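Local coordinates for lantibiotic dehydratase (Microbispora corallina, PDB 5EHK), which probably uses glutamyl-tRNA to glutamylate serine and threonine side chains of the NAI-107 precursor peptide, then eliminates glutamate to leave dehydroamino acids, at residues A[490-495]-A[659-664]; A[393-398]-A[482-487]; A[178-183]-A[321-326]. All coordinates share one frame; numbering follows the deposited sequence.

Contact 1: residues A[490-495]-A[659-664]; sequences DEAAPA and GQRLWE
Asp-490 and Arg-661 meet in a salt bridge that ties one loop to another. Arg-661 NH1 gives a hydrogen bond of 2.8 Å to Asp-490 OD1, with an N-H...O angle of 165°. OD1 receives it on its syn lone pair, the side of the other carboxylate oxygen, and lies almost in the guanidinium plane. A second bond to the same oxygen, from Arg-661 NH2 at 3.4 Å, is weak and bent. Both N-H groups turn to OD1 and the planes are 38° apart; this is not the flat bridge that uses both oxygens. Arg-661 reaches so far because its chain is extended from CG to NE, starting with CG anti to the backbone N (chi1 175°). A long, branched cation suits this place: NH2 also donates to Ser-397 O, so the head serves a carboxylate and a peptide carbonyl together.

Segment 659-664 is irregular chain, and 490-495 is loop up to a 3-10 turn that starts at Pro-494, both in the N-terminal, probably glutamylating, part of the dehydratase. Segment 490-495 leads from helix 481-487 toward strand 500-508, while 659-664 follows helix 647-656. Nearby, Arg-661 O accepts from Trp-394 NE1 at the end of helix 380-395.

Water adds a further polar link. It accepts from Ala-493 N at 3.0 Å and from Arg-661 NH1 at 3.1 Å, lying at the guanidinium edge, and so joins loop backbone to arginine head.

The apolar share falls to Ala-492. Its CB bond points toward the other segment, and the methyl sits over one guanidinium face, 3.5 Å from Arg-661 NH1 and 3.9 Å from Arg-661 CZ. A side chain this small can cover the poorly hydrated face of the cation while the edge keeps its polar partners; the same methyl also packs on Trp-394.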
ATOM      1  N   ASP A 490     -14.295  19.614  -0.118  1.00 23.93           N
ATOM      2  CA  ASP A 490     -13.926  20.953   0.302  1.00 27.31           C
ATOM      3  C   ASP A 490     -14.610  21.982  -0.574  1.00 33.57           C
ATOM      4  O   ASP A 490     -15.372  21.629  -1.490  1.00 34.70           O
ATOM      5  CB  ASP A 490     -12.403  21.165   0.284  1.00 28.77           C
ATOM      6  CG  ASP A 490     -11.823  21.245  -1.125  1.00 28.13           C
ATOM      7  OD1 ASP A 490     -12.500  20.869  -2.112  1.00 24.81           O
ATOM      8  OD2 ASP A 490     -10.664  21.694  -1.240  1.00 29.04           O
ATOM      9  N   GLU A 491     -14.320  23.253  -0.300  1.00 36.93           N
ATOM     10  CA  GLU A 491     -14.829  24.345  -1.118  1.00 34.08           C
ATOM     11  C   GLU A 491     -13.921  24.525  -2.338  1.00 28.85           C
ATOM     12  O   GLU A 491     -12.790  25.016  -2.234  1.00 24.53           O
ATOM     13  CB  GLU A 491     -14.944  25.640  -0.296  1.00 33.00           C
ATOM     14  CG  GLU A 491     -16.378  26.106  -0.078  1.00 39.21           C
ATOM     15  CD  GLU A 491     -16.588  27.583  -0.432  1.00 54.09           C
ATOM     16  OE1 GLU A 491     -16.247  28.461   0.396  1.00 56.07           O
ATOM     17  OE2 GLU A 491     -17.108  27.868  -1.535  1.00 54.03           O
ATOM     18  N   ALA A 492     -14.430  24.112  -3.498  1.00 27.47           N
ATOM     19  CA  ALA A 492     -13.652  24.165  -4.730  1.00 25.43           C
ATOM     20  C   ALA A 492     -13.333  25.608  -5.184  1.00 24.05           C
ATOM     21  O   ALA A 492     -14.225  26.387  -5.481  1.00 27.38           O
ATOM     22  CB  ALA A 492     -14.369  23.391  -5.819  1.00 16.69           C
ATOM     23  N   ALA A 493     -12.050  25.934  -5.271  1.00 18.40           N
ATOM     24  CA  ALA A 493     -11.606  27.279  -5.606  1.00 17.48           C
ATOM     25  C   ALA A 493     -11.731  27.608  -7.093  1.00 22.12           C
ATOM     26  O   ALA A 493     -11.335  26.809  -7.947  1.00 20.18           O
ATOM     27  CB  ALA A 493     -10.169  27.453  -5.168  1.00 23.69           C
ATOM     28  N   PRO A 494     -12.227  28.816  -7.411  1.00 23.32           N
ATOM     29  CA  PRO A 494     -12.383  29.218  -8.822  1.00 23.32           C
ATOM     30  C   PRO A 494     -11.068  29.228  -9.630  1.00 18.21           C
ATOM     31  O   PRO A 494     -11.116  29.040 -10.844  1.00 18.55           O
ATOM     32  CB  PRO A 494     -13.019  30.617  -8.723  1.00 17.31           C
ATOM     33  CG  PRO A 494     -12.739  31.066  -7.322  1.00 18.53           C
ATOM     34  CD  PRO A 494     -12.785  29.824  -6.496  1.00 15.65           C
ATOM     35  N   ALA A 495      -9.928  29.416  -8.973  1.00 14.71           N
ATOM     36  CA  ALA A 495      -8.641  29.370  -9.664  1.00 15.70           C
ATOM     37  C   ALA A 495      -8.316  27.994 -10.227  1.00 17.41           C
ATOM     38  O   ALA A 495      -7.421  27.853 -11.050  1.00 15.42           O
ATOM     39  CB  ALA A 495      -7.536  29.808  -8.735  1.00 22.69           C
ATOM     40  N   GLY A 659      -2.545  21.425 -12.704  1.00 11.61           N
ATOM     41  CA  GLY A 659      -3.026  22.679 -12.178  1.00 12.88           C
ATOM     42  C   GLY A 659      -4.515  22.872 -12.353  1.00 17.92           C
ATOM     43  O   GLY A 659      -5.058  23.890 -11.947  1.00 22.60           O
ATOM     44  N   GLN A 660      -5.186  21.911 -12.967  1.00 13.86           N
ATOM     45  CA  GLN A 660      -6.625  22.006 -13.118  1.00 13.01           C
ATOM     46  C   GLN A 660      -7.371  20.949 -12.282  1.00 18.82           C
ATOM     47  O   GLN A 660      -7.078  19.749 -12.373  1.00 20.33           O
ATOM     48  CB  GLN A 660      -6.989  21.821 -14.577  1.00 11.39           C
ATOM     49  CG  GLN A 660      -6.202  22.680 -15.553  1.00 13.81           C
ATOM     50  CD  GLN A 660      -6.697  22.474 -16.966  1.00 11.64           C
ATOM     51  OE1 GLN A 660      -7.861  22.675 -17.234  1.00 14.82           O
ATOM     52  NE2 GLN A 660      -5.846  21.959 -17.844  1.00 13.36           N
ATOM     53  N   ARG A 661      -8.347  21.380 -11.492  1.00 12.29           N
ATOM     54  CA  ARG A 661      -9.209  20.429 -10.802  1.00 12.91           C
ATOM     55  C   ARG A 661     -10.232  19.772 -11.755  1.00 14.64           C
ATOM     56  O   ARG A 661     -11.023  20.455 -12.387  1.00 14.94           O
ATOM     57  CB  ARG A 661      -9.904  21.106  -9.626  1.00 15.47           C
ATOM     58  CG  ARG A 661     -10.915  20.234  -8.930  1.00 13.84           C
ATOM     59  CD  ARG A 661     -11.312  20.824  -7.605  1.00 16.56           C
ATOM     60  NE  ARG A 661     -12.100  19.880  -6.823  1.00 19.84           N
ATOM     61  CZ  ARG A 661     -12.390  20.025  -5.532  1.00 23.18           C
ATOM     62  NH1 ARG A 661     -11.961  21.087  -4.840  1.00 14.77           N
ATOM     63  NH2 ARG A 661     -13.116  19.090  -4.938  1.00 23.93           N
ATOM     64  N   LEU A 662     -10.186  18.448 -11.880  1.00 14.68           N
ATOM     65  CA  LEU A 662     -10.882  17.763 -12.962  1.00 11.42           C
ATOM     66  C   LEU A 662     -12.164  17.074 -12.537  1.00 13.47           C
ATOM     67  O   LEU A 662     -12.139  16.212 -11.676  1.00 15.66           O
ATOM     68  CB  LEU A 662      -9.964  16.716 -13.566  1.00 14.46           C
ATOM     69  CG  LEU A 662      -8.564  17.111 -14.019  1.00 11.44           C
ATOM     70  CD1 LEU A 662      -7.860  15.832 -14.420  1.00 12.04           C
ATOM     71  CD2 LEU A 662      -8.633  18.050 -15.189  1.00 10.42           C
ATOM     72  N   TRP A 663     -13.271  17.408 -13.196  1.00 16.06           N
ATOM     73  CA  TRP A 663     -14.573  16.837 -12.877  1.00 13.49           C
ATOM     74  C   TRP A 663     -14.552  15.307 -13.120  1.00 17.07           C
ATOM     75  O   TRP A 663     -13.756  14.805 -13.921  1.00 16.83           O
ATOM     76  CB  TRP A 663     -15.643  17.507 -13.748  1.00 14.23           C
ATOM     77  CG  TRP A 663     -15.626  16.942 -15.110  1.00 15.80           C
ATOM     78  CD1 TRP A 663     -14.768  17.256 -16.119  1.00 15.31           C
ATOM     79  CD2 TRP A 663     -16.462  15.890 -15.600  1.00 14.78           C
ATOM     80  NE1 TRP A 663     -15.029  16.476 -17.224  1.00 14.99           N
ATOM     81  CE2 TRP A 663     -16.062  15.625 -16.932  1.00 14.36           C
ATOM     82  CE3 TRP A 663     -17.509  15.145 -15.043  1.00 12.58           C
ATOM     83  CZ2 TRP A 663     -16.672  14.648 -17.720  1.00 15.79           C
ATOM     84  CZ3 TRP A 663     -18.118  14.169 -15.818  1.00 14.56           C
ATOM     85  CH2 TRP A 663     -17.699  13.932 -17.148  1.00 20.86           C
ATOM     86  N   GLU A 664     -15.411  14.562 -12.426  1.00 19.53           N
ATOM     87  CA  GLU A 664     -15.560  13.128 -12.681  1.00 15.63           C
ATOM     88  C   GLU A 664     -17.023  12.805 -12.597  1.00 15.88           C
ATOM     89  O   GLU A 664     -17.785  13.549 -11.985  1.00 23.24           O
ATOM     90  CB  GLU A 664     -14.870  12.313 -11.597  1.00 18.08           C
ATOM     91  CG  GLU A 664     -13.425  12.607 -11.352  1.00 23.14           C
ATOM     92  CD  GLU A 664     -12.796  11.576 -10.442  1.00 36.84           C
ATOM     93  OE1 GLU A 664     -13.547  10.879  -9.716  1.00 37.99           O
ATOM     94  OE2 GLU A 664     -11.551  11.474 -10.436  1.00 43.78           O
TER
HETATM   95  O   HOH W   1     -10.261  23.563  -5.421  1.00 26.66           O

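Contact 2: residues A[393-398]-A[482-487]; sequences LWRLSP and ETIAEL
Trp-394 O is gripped twice by one residue, Ser-397, in the turn that presents Arg-395 and Leu-396 to Ile-484 and Leu-487. Ser-397 OG donates to Trp-394 O at 2.6 Å, in the carbonyl plane, and Ser-397 N donates to the same oxygen at 3.1 Å. Serine suits the spot because a short hydroxyl can turn back on a carbonyl left at the last turn of a helix, where the regular backbone bonding gives out.

Arg-395 lays its guanidinium against Ile-484. The CG2 methyl of Ile-484 stands 3.3 Å above the guanidinium plane, offset toward the rim, and its nearest atom is Arg-395 NH1 at 3.4 Å. CD1, on the other branch of the isoleucine, lies 3.9 Å from the same NH1. The arginine chain is bent at chi3 (64°), and it crosses the isoleucine at about a right angle. Its charge is met by Glu-481, just before the segment, in a salt bridge from NH2. That bridge probably helps to hold the flat head against the methyl.

The contact joins the C-terminal end of helix 380-395 to the short helix 481-487, within the N-terminal dehydratase region. Here Ile-484 and Leu-487 lie one turn apart and both direct their CB bonds toward the other segment.

Leu-396 supplies the purely apolar part with a single methyl, CD2. It meets Leu-487 CB at 3.8 Å and, more loosely, Ile-484 CG2 at 4.1 Å, thus dipping between the two residues. Branched aliphatic side chains fit such a place, since a single methyl can reach two neighbours and has no polar group to satisfy. Behind this layer, Leu-487 rests on Ala-461 and Leu-462 of helix 460-471.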
ATOM      1  N   LEU A 393     -21.044  18.629 -10.632  1.00 24.53           N
ATOM      2  CA  LEU A 393     -20.007  17.617 -10.771  1.00 21.82           C
ATOM      3  C   LEU A 393     -18.640  18.171 -10.432  1.00 24.21           C
ATOM      4  O   LEU A 393     -17.803  17.472  -9.875  1.00 30.34           O
ATOM      5  CB  LEU A 393     -19.977  17.047 -12.180  1.00 18.20           C
ATOM      6  CG  LEU A 393     -21.142  16.112 -12.489  1.00 21.43           C
ATOM      7  CD1 LEU A 393     -20.907  15.455 -13.834  1.00 21.06           C
ATOM      8  CD2 LEU A 393     -21.361  15.071 -11.393  1.00 17.68           C
ATOM      9  N   TRP A 394     -18.387  19.415 -10.798  1.00 25.19           N
ATOM     10  CA  TRP A 394     -17.090  19.976 -10.479  1.00 23.04           C
ATOM     11  C   TRP A 394     -16.960  20.191  -8.986  1.00 21.76           C
ATOM     12  O   TRP A 394     -15.945  19.848  -8.408  1.00 24.43           O
ATOM     13  CB  TRP A 394     -16.829  21.278 -11.245  1.00 20.13           C
ATOM     14  CG  TRP A 394     -15.466  21.853 -10.987  1.00 18.19           C
ATOM     15  CD1 TRP A 394     -14.280  21.390 -11.464  1.00 13.45           C
ATOM     16  CD2 TRP A 394     -15.159  23.018 -10.209  1.00 14.74           C
ATOM     17  NE1 TRP A 394     -13.248  22.188 -11.015  1.00 13.98           N
ATOM     18  CE2 TRP A 394     -13.768  23.195 -10.250  1.00 12.72           C
ATOM     19  CE3 TRP A 394     -15.929  23.929  -9.488  1.00 14.12           C
ATOM     20  CZ2 TRP A 394     -13.138  24.237  -9.599  1.00 16.04           C
ATOM     21  CZ3 TRP A 394     -15.300  24.958  -8.840  1.00 13.00           C
ATOM     22  CH2 TRP A 394     -13.923  25.108  -8.893  1.00 14.21           C
ATOM     23  N   ARG A 395     -17.996  20.722  -8.346  1.00 21.83           N
ATOM     24  CA  ARG A 395     -17.872  21.036  -6.931  1.00 21.21           C
ATOM     25  C   ARG A 395     -17.691  19.764  -6.108  1.00 21.03           C
ATOM     26  O   ARG A 395     -17.103  19.804  -5.025  1.00 24.86           O
ATOM     27  CB  ARG A 395     -19.064  21.844  -6.423  1.00 22.49           C
ATOM     28  CG  ARG A 395     -19.214  23.233  -7.010  1.00 27.12           C
ATOM     29  CD  ARG A 395     -20.556  23.849  -6.572  1.00 26.88           C
ATOM     30  NE  ARG A 395     -20.637  24.049  -5.124  1.00 21.46           N
ATOM     31  CZ  ARG A 395     -21.776  24.037  -4.438  1.00 26.20           C
ATOM     32  NH1 ARG A 395     -22.930  23.803  -5.059  1.00 22.63           N
ATOM     33  NH2 ARG A 395     -21.762  24.241  -3.125  1.00 25.74           N
ATOM     34  N   LEU A 396     -18.203  18.660  -6.653  1.00 21.76           N
ATOM     35  CA  LEU A 396     -18.241  17.337  -6.022  1.00 23.23           C
ATOM     36  C   LEU A 396     -17.022  16.476  -6.341  1.00 22.36           C
ATOM     37  O   LEU A 396     -16.920  15.321  -5.912  1.00 25.58           O
ATOM     38  CB  LEU A 396     -19.479  16.585  -6.517  1.00 19.72           C
ATOM     39  CG  LEU A 396     -20.814  17.104  -5.991  1.00 24.85           C
ATOM     40  CD1 LEU A 396     -21.961  16.265  -6.530  1.00 23.30           C
ATOM     41  CD2 LEU A 396     -20.820  17.153  -4.472  1.00 19.51           C
ATOM     42  N   SER A 397     -16.117  17.035  -7.122  1.00 19.66           N
ATOM     43  CA  SER A 397     -14.925  16.335  -7.583  1.00 21.74           C
ATOM     44  C   SER A 397     -13.878  16.202  -6.464  1.00 19.04           C
ATOM     45  O   SER A 397     -13.973  16.882  -5.433  1.00 16.58           O
ATOM     46  CB  SER A 397     -14.352  17.080  -8.795  1.00 19.72           C
ATOM     47  OG  SER A 397     -13.872  18.354  -8.404  1.00 20.88           O
ATOM     48  N   PRO A 398     -12.912  15.286  -6.637  1.00 19.94           N
ATOM     49  CA  PRO A 398     -11.803  15.140  -5.666  1.00 21.57           C
ATOM     50  C   PRO A 398     -10.949  16.418  -5.471  1.00 19.97           C
ATOM     51  O   PRO A 398     -10.708  17.164  -6.415  1.00 17.37           O
ATOM     52  CB  PRO A 398     -10.946  14.030  -6.279  1.00 24.10           C
ATOM     53  CG  PRO A 398     -11.903  13.258  -7.214  1.00 21.84           C
ATOM     54  CD  PRO A 398     -12.866  14.276  -7.717  1.00 19.46           C
ATOM     55  N   GLU A 482     -28.103  21.842  -0.048  1.00 46.65           N
ATOM     56  CA  GLU A 482     -27.758  21.299   1.271  1.00 40.35           C
ATOM     57  C   GLU A 482     -27.153  19.908   1.141  1.00 41.16           C
ATOM     58  O   GLU A 482     -26.327  19.497   1.957  1.00 38.52           O
ATOM     59  CB  GLU A 482     -28.963  21.254   2.227  1.00 43.03           C
ATOM     60  CG  GLU A 482     -29.347  22.592   2.894  1.00 56.51           C
ATOM     61  CD  GLU A 482     -30.095  23.590   1.983  1.00 64.39           C
ATOM     62  OE1 GLU A 482     -30.293  23.322   0.770  1.00 57.84           O
ATOM     63  OE2 GLU A 482     -30.497  24.659   2.501  1.00 70.97           O
ATOM     64  N   THR A 483     -27.558  19.181   0.110  1.00 37.92           N
ATOM     65  CA  THR A 483     -26.983  17.869  -0.101  1.00 35.50           C
ATOM     66  C   THR A 483     -25.557  18.022  -0.614  1.00 33.74           C
ATOM     67  O   THR A 483     -24.670  17.287  -0.198  1.00 30.39           O
ATOM     68  CB  THR A 483     -27.800  17.021  -1.093  1.00 36.32           C
ATOM     69  OG1 THR A 483     -29.187  17.041  -0.735  1.00 37.87           O
ATOM     70  CG2 THR A 483     -27.305  15.586  -1.089  1.00 29.38           C
ATOM     71  N   ILE A 484     -25.343  18.983  -1.513  1.00 35.92           N
ATOM     72  CA  ILE A 484     -24.033  19.193  -2.132  1.00 31.77           C
ATOM     73  C   ILE A 484     -23.015  19.684  -1.115  1.00 29.70           C
ATOM     74  O   ILE A 484     -21.873  19.225  -1.100  1.00 26.51           O
ATOM     75  CB  ILE A 484     -24.114  20.194  -3.294  1.00 33.39           C
ATOM     76  CG1 ILE A 484     -24.835  19.568  -4.479  1.00 27.28           C
ATOM     77  CG2 ILE A 484     -22.724  20.675  -3.706  1.00 24.68           C
ATOM     78  CD1 ILE A 484     -25.039  20.529  -5.601  1.00 23.27           C
ATOM     79  N   ALA A 485     -23.448  20.597  -0.249  1.00 25.82           N
ATOM     80  CA  ALA A 485     -22.606  21.090   0.833  1.00 28.89           C
ATOM     81  C   ALA A 485     -22.111  19.984   1.784  1.00 34.30           C
ATOM     82  O   ALA A 485     -21.153  20.191   2.540  1.00 34.29           O
ATOM     83  CB  ALA A 485     -23.333  22.161   1.620  1.00 29.12           C
ATOM     84  N   GLU A 486     -22.767  18.824   1.751  1.00 29.68           N
ATOM     85  CA  GLU A 486     -22.417  17.731   2.646  1.00 32.65           C
ATOM     86  C   GLU A 486     -21.455  16.760   2.008  1.00 35.02           C
ATOM     87  O   GLU A 486     -20.724  16.069   2.710  1.00 45.44           O
ATOM     88  CB  GLU A 486     -23.633  16.899   3.054  1.00 34.42           C
ATOM     89  CG  GLU A 486     -24.268  17.257   4.358  1.00 31.46           C
ATOM     90  CD  GLU A 486     -25.330  16.249   4.714  1.00 54.29           C
ATOM     91  OE1 GLU A 486     -26.534  16.472   4.426  1.00 54.07           O
ATOM     92  OE2 GLU A 486     -24.927  15.196   5.273  1.00 55.74           O
ATOM     93  N   LEU A 487     -21.476  16.674   0.686  1.00 27.11           N
ATOM     94  CA  LEU A 487     -20.655  15.701  -0.007  1.00 23.09           C
ATOM     95  C   LEU A 487     -19.320  16.267  -0.420  1.00 24.10           C
ATOM     96  O   LEU A 487     -18.405  15.514  -0.723  1.00 28.84           O
ATOM     97  CB  LEU A 487     -21.393  15.205  -1.239  1.00 23.74           C
ATOM     98  CG  LEU A 487     -22.775  14.655  -0.897  1.00 29.12           C
ATOM     99  CD1 LEU A 487     -23.614  14.356  -2.131  1.00 20.41           C
ATOM    100  CD2 LEU A 487     -22.571  13.402  -0.091  1.00 28.21           C
TER

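Contact 3: residues A[178-183]-A[321-326]; sequences LSAVHR and AALVAA
Leu-323 of helix 318-339 packs against Ala-180 and Arg-183 of helix 174-185, a helix-to-helix contact in the N-terminal region of the dehydratase. The two partners stand three residues apart on their helix, so both face the leucine from the same side; all three CB bonds point toward the opposing segment.

The larger share is an aliphatic group stacked on a flat cation. Leu-323 CD2 stands 3.3 Å above the plane of the Arg-183 guanidinium, over its centre. CD1 comes in beside it, 3.3 Å from Arg-183 NH1, which means the forked end of the leucine spreads both methyls across one face. Closer to the arginine backbone, Arg-183 CB lies 3.6 Å from Leu-323 CD2, and the chain passes alongside that methyl before its head turns over it. The bend at chi3 (57°) lets the guanidinium fold over the leucine. Leu-323 in turn points toward the arginine, with CG anti to the backbone N (chi1 -179°). Arginine fits this exposed place beside a buried leucine: its aliphatic part and guanidinium face can cover the leucine while its N-H groups, lying in the plane, stay available for polar partners. One of them, on NH1, makes a weak hydrogen bond to Val-359 O of helix 346-359. The side chain of Leu-323 also touches Val-359, which places a third helix beside the pair.

Ordinary apolar packing makes up the remainder and centres on Ala-180. Its small side chain lets the helices approach, the CA atoms of Ala-180 and Leu-323 being 7.6 Å apart. The alanine methyl CB is 4.3 Å from Leu-323 CD1, whereas the other methyl, Leu-323 CD2, lies 3.7 Å from the backbone oxygen Ala-180 O.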
ATOM      1  N   LEU A 178      -1.418   0.865 -43.781  1.00 39.21           N
ATOM      2  CA  LEU A 178      -0.012   0.798 -43.407  1.00 37.85           C
ATOM      3  C   LEU A 178       0.721  -0.383 -44.057  1.00 41.42           C
ATOM      4  O   LEU A 178       1.888  -0.254 -44.429  1.00 43.16           O
ATOM      5  CB  LEU A 178       0.163   0.825 -41.878  1.00 34.92           C
ATOM      6  CG  LEU A 178      -0.046   2.216 -41.256  1.00 27.95           C
ATOM      7  CD1 LEU A 178      -0.233   2.146 -39.748  1.00 19.34           C
ATOM      8  CD2 LEU A 178       1.075   3.180 -41.628  1.00 23.99           C
ATOM      9  N   SER A 179       0.039  -1.514 -44.228  1.00 41.13           N
ATOM     10  CA  SER A 179       0.622  -2.640 -44.973  1.00 45.55           C
ATOM     11  C   SER A 179       1.124  -2.232 -46.357  1.00 46.42           C
ATOM     12  O   SER A 179       2.182  -2.685 -46.807  1.00 46.26           O
ATOM     13  CB  SER A 179      -0.338  -3.828 -45.074  1.00 46.13           C
ATOM     14  OG  SER A 179      -0.387  -4.533 -43.842  1.00 51.05           O
ATOM     15  N   ALA A 180       0.359  -1.376 -47.022  1.00 40.80           N
ATOM     16  CA  ALA A 180       0.733  -0.873 -48.335  1.00 43.44           C
ATOM     17  C   ALA A 180       1.831   0.193 -48.270  1.00 45.73           C
ATOM     18  O   ALA A 180       2.717   0.227 -49.127  1.00 51.11           O
ATOM     19  CB  ALA A 180      -0.492  -0.338 -49.069  1.00 41.14           C
ATOM     20  N   VAL A 181       1.758   1.075 -47.276  1.00 45.34           N
ATOM     21  CA  VAL A 181       2.736   2.151 -47.131  1.00 43.66           C
ATOM     22  C   VAL A 181       4.121   1.548 -46.934  1.00 43.94           C
ATOM     23  O   VAL A 181       5.117   2.050 -47.464  1.00 43.44           O
ATOM     24  CB  VAL A 181       2.394   3.074 -45.928  1.00 45.24           C
ATOM     25  CG1 VAL A 181       3.463   4.133 -45.741  1.00 36.73           C
ATOM     26  CG2 VAL A 181       1.012   3.726 -46.105  1.00 35.18           C
ATOM     27  N   HIS A 182       4.161   0.444 -46.191  1.00 45.60           N
ATOM     28  CA  HIS A 182       5.383  -0.328 -45.975  1.00 44.11           C
ATOM     29  C   HIS A 182       5.992  -0.789 -47.296  1.00 46.28           C
ATOM     30  O   HIS A 182       7.204  -0.699 -47.492  1.00 50.92           O
ATOM     31  CB  HIS A 182       5.077  -1.553 -45.119  1.00 38.13           C
ATOM     32  CG  HIS A 182       4.728  -1.230 -43.703  1.00 43.81           C
ATOM     33  ND1 HIS A 182       4.231  -2.169 -42.827  1.00 48.92           N
ATOM     34  CD2 HIS A 182       4.799  -0.066 -43.012  1.00 40.91           C
ATOM     35  CE1 HIS A 182       4.014  -1.602 -41.653  1.00 43.39           C
ATOM     36  NE2 HIS A 182       4.344  -0.326 -41.741  1.00 41.91           N
ATOM     37  N   ARG A 183       5.141  -1.261 -48.207  1.00 47.71           N
ATOM     38  CA  ARG A 183       5.597  -1.775 -49.495  1.00 44.82           C
ATOM     39  C   ARG A 183       6.129  -0.634 -50.324  1.00 46.31           C
ATOM     40  O   ARG A 183       7.105  -0.798 -51.051  1.00 53.91           O
ATOM     41  CB  ARG A 183       4.463  -2.481 -50.236  1.00 45.31           C
ATOM     42  CG  ARG A 183       4.134  -3.882 -49.711  1.00 55.08           C
ATOM     43  CD  ARG A 183       2.777  -4.364 -50.214  1.00 58.40           C
ATOM     44  NE  ARG A 183       2.673  -4.377 -51.673  1.00 66.57           N
ATOM     45  CZ  ARG A 183       1.522  -4.442 -52.339  1.00 65.84           C
ATOM     46  NH1 ARG A 183       0.370  -4.474 -51.680  1.00 58.30           N
ATOM     47  NH2 ARG A 183       1.519  -4.450 -53.665  1.00 70.48           N
ATOM     48  N   ALA A 321       4.013   1.424 -58.752  1.00 65.81           N
ATOM     49  CA  ALA A 321       2.941   2.171 -59.420  1.00 64.41           C
ATOM     50  C   ALA A 321       1.742   1.261 -59.686  1.00 53.92           C
ATOM     51  O   ALA A 321       0.635   1.740 -59.925  1.00 53.82           O
ATOM     52  CB  ALA A 321       3.437   2.832 -60.721  1.00 56.08           C
ATOM     53  N   ALA A 322       1.968  -0.052 -59.634  1.00 52.95           N
ATOM     54  CA  ALA A 322       0.878  -1.016 -59.708  1.00 53.21           C
ATOM     55  C   ALA A 322       0.073  -0.917 -58.417  1.00 58.17           C
ATOM     56  O   ALA A 322      -1.152  -0.769 -58.444  1.00 57.79           O
ATOM     57  CB  ALA A 322       1.415  -2.422 -59.899  1.00 52.11           C
ATOM     58  N   LEU A 323       0.786  -0.973 -57.289  1.00 66.70           N
ATOM     59  CA  LEU A 323       0.203  -0.806 -55.956  1.00 56.55           C
ATOM     60  C   LEU A 323      -0.458   0.550 -55.839  1.00 56.97           C
ATOM     61  O   LEU A 323      -1.522   0.671 -55.225  1.00 55.72           O
ATOM     62  CB  LEU A 323       1.284  -0.899 -54.877  1.00 59.92           C
ATOM     63  CG  LEU A 323       0.845  -0.777 -53.412  1.00 55.78           C
ATOM     64  CD1 LEU A 323      -0.389  -1.614 -53.128  1.00 56.89           C
ATOM     65  CD2 LEU A 323       1.966  -1.154 -52.465  1.00 50.57           C
ATOM     66  N   VAL A 324       0.179   1.569 -56.412  1.00 52.88           N
ATOM     67  CA  VAL A 324      -0.373   2.916 -56.369  1.00 51.65           C
ATOM     68  C   VAL A 324      -1.725   2.966 -57.056  1.00 49.60           C
ATOM     69  O   VAL A 324      -2.696   3.464 -56.492  1.00 56.29           O
ATOM     70  CB  VAL A 324       0.599   3.958 -56.969  1.00 58.57           C
ATOM     71  CG1 VAL A 324      -0.116   5.260 -57.298  1.00 48.78           C
ATOM     72  CG2 VAL A 324       1.735   4.229 -55.997  1.00 58.00           C
ATOM     73  N   ALA A 325      -1.804   2.403 -58.253  1.00 52.08           N
ATOM     74  CA  ALA A 325      -3.062   2.400 -58.989  1.00 54.14           C
ATOM     75  C   ALA A 325      -4.131   1.615 -58.220  1.00 46.30           C
ATOM     76  O   ALA A 325      -5.252   2.089 -58.070  1.00 39.56           O
ATOM     77  CB  ALA A 325      -2.863   1.859 -60.403  1.00 40.55           C
ATOM     78  N   ALA A 326      -3.771   0.440 -57.709  1.00 41.32           N
ATOM     79  CA  ALA A 326      -4.667  -0.359 -56.867  1.00 50.56           C
ATOM     80  C   ALA A 326      -5.220   0.386 -55.626  1.00 55.39           C
ATOM     81  O   ALA A 326      -6.292   0.054 -55.108  1.00 54.22           O
ATOM     82  CB  ALA A 326      -3.954  -1.639 -56.437  1.00 50.83           C
TER

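How the contacts relate
Contacts 1 and 2 are neighbours, with centres 11 Å apart, and they touch through the end of helix 380-395 and the 659-664 loop. The chain links them too, since helix 481-487 of contact 2 runs on into the loop 490-495 of contact 1. Contact 3 stands apart, its centre 50 Å from that of contact 1 and 56 Å from that of contact 2, which lies across the centre of the chain from it. Contact 3 closes first along the sequence, then contact 2, then contact 1. All belong to the N-terminal dehydratase family region, so two distant parts of this large region are tied internally and independently.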